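Local coordinates for protein AtxE2 (Asticcacaulis excentricus, PDB 5TXE) that hydrolyses the isopeptide bond of the lasso peptides astexin-2 and astexin-3, turning the threaded knots into linear peptides, at residues I49-M52 with T57-L60. The protein carries 1 engineered substitution. Residues are numbered along the deposited sequence; the frame is centred on the assembly and turned at random.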
loop_
_atom_site.group_PDB
_atom_site.type_symbol
_atom_site.label_atom_id
_atom_site.label_comp_id
_atom_site.label_asym_id
_atom_site.label_seq_id
_atom_site.Cartn_x
_atom_site.Cartn_y
_atom_site.Cartn_z
ATOM N N ILE A 49 -2.474 4.416 -11.478
ATOM C CA ILE A 49 -1.909 3.359 -12.295
ATOM C C ILE A 49 -1.304 2.322 -11.384
ATOM O O ILE A 49 -0.432 2.646 -10.565
ATOM C CB ILE A 49 -0.780 3.922 -13.180
ATOM C CG1 ILE A 49 -1.340 4.939 -14.163
ATOM C CG2 ILE A 49 -0.095 2.800 -13.925
ATOM C CD1 ILE A 49 -0.288 5.837 -14.797
ATOM N N GLY A 50 -1.811 1.101 -11.445
ATOM C CA GLY A 50 -1.321 0.008 -10.570
ATOM C C GLY A 50 -1.894 0.032 -9.149
ATOM O O GLY A 50 -2.718 0.855 -8.810
ATOM N N THR A 51 -1.435 -0.877 -8.306
ATOM C CA THR A 51 -1.972 -1.007 -6.957
ATOM C C THR A 51 -1.714 0.251 -6.159
ATOM O O THR A 51 -0.780 1.053 -6.437
ATOM C CB THR A 51 -1.416 -2.310 -6.263
ATOM O OG1 THR A 51 -2.111 -2.606 -5.067
ATOM C CG2 THR A 51 0.062 -2.223 -5.957
ATOM N N MET A 52 -2.502 0.380 -5.116
ATOM C CA MET A 52 -2.511 1.572 -4.311
ATOM C C MET A 52 -1.133 1.979 -3.846
ATOM O O MET A 52 -0.753 3.117 -3.996
ATOM C CB MET A 52 -3.384 1.389 -3.072
ATOM C CG MET A 52 -4.851 1.209 -3.447
ATOM S SD MET A 52 -5.945 1.252 -1.991
ATOM C CE MET A 52 -5.013 2.386 -0.929
ATOM N N THR A 57 9.627 -2.267 -7.572
ATOM C CA THR A 57 9.398 -3.493 -8.312
ATOM C C THR A 57 7.944 -3.761 -8.639
ATOM O O THR A 57 7.587 -4.858 -9.061
ATOM C CB THR A 57 9.937 -4.716 -7.520
ATOM O OG1 THR A 57 9.221 -4.826 -6.312
ATOM C CG2 THR A 57 11.387 -4.513 -7.110
ATOM N N THR A 58 7.072 -2.791 -8.428
ATOM C CA THR A 58 5.657 -3.011 -8.753
ATOM C C THR A 58 5.526 -3.121 -10.260
ATOM O O THR A 58 5.842 -2.155 -10.984
ATOM C CB THR A 58 4.795 -1.843 -8.242
ATOM O OG1 THR A 58 4.837 -1.787 -6.806
ATOM C CG2 THR A 58 3.353 -2.027 -8.725
ATOM N N PRO A 59 5.036 -4.250 -10.767
ATOM C CA PRO A 59 5.081 -4.446 -12.240
ATOM C C PRO A 59 3.938 -3.785 -13.022
ATOM O O PRO A 59 3.179 -4.462 -13.723
ATOM C CB PRO A 59 4.991 -5.955 -12.375
ATOM C CG PRO A 59 4.145 -6.378 -11.180
ATOM C CD PRO A 59 4.487 -5.424 -10.066
ATOM N N LEU A 60 3.830 -2.479 -12.908
ATOM C CA LEU A 60 2.620 -1.764 -13.336
ATOM C C LEU A 60 2.613 -1.325 -14.809
ATOM O O LEU A 60 1.618 -0.729 -15.286
ATOM C CB LEU A 60 2.324 -0.561 -12.407
ATOM C CG LEU A 60 3.452 0.347 -12.005
ATOM C CD1 LEU A 60 4.001 1.032 -13.247
ATOM C CD2 LEU A 60 2.982 1.405 -11.002
#
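L60 leans across the turn onto the backbone of I49 and G50, and its side chain makes most of this small, buried van der Waals contact, without a hydrogen bond between the segments. Its CB stands over the bare CA of G50, 4.1 Å from it. One methyl, L60 CD2, lies 3.7 Å from I49 O. With chi1 at 45°, L60 CG lies between its own backbone N and carbonyl carbon, and chi2 of 64° then turns CD2 to I49 O. G50 has no side chain, which lets L60 CB come close, and its positive phi of 80° is one that glycine adopts readily. On one flank, I49 presents its CG2 branch, anti to the backbone N, to L60 CB at 4.4 Å. On the other flank two threonines meet methyl to methyl, T51 CG2 lying 4.3 Å from T58 CG2, while their hydroxyls are bonded elsewhere: T51 OG1 to N127 O, and T58 OG1 to S55 N within the intervening loop. The polar backbone of 49-52 finds partners beyond the two segments, since the R372 guanidinium takes I49 O and T51 O with NH1 and M52 O with NH2, and T129 OG1 pairs with T51 N. In 57-60 the backbone folds tightly about P59, where L60 N bonds to T58 O over 2.8 Å, and this turn brings T58 and L60 to face the other segment. The T51 side chain lies about 12 Å from that of H638, assigned to the charge relay system. The contact draws together the two ends of the loop between strands 48-49 and 61-63, both paired antiparallel with strand 69-78; an inverse gamma turn centred on P59 leads into the second strand.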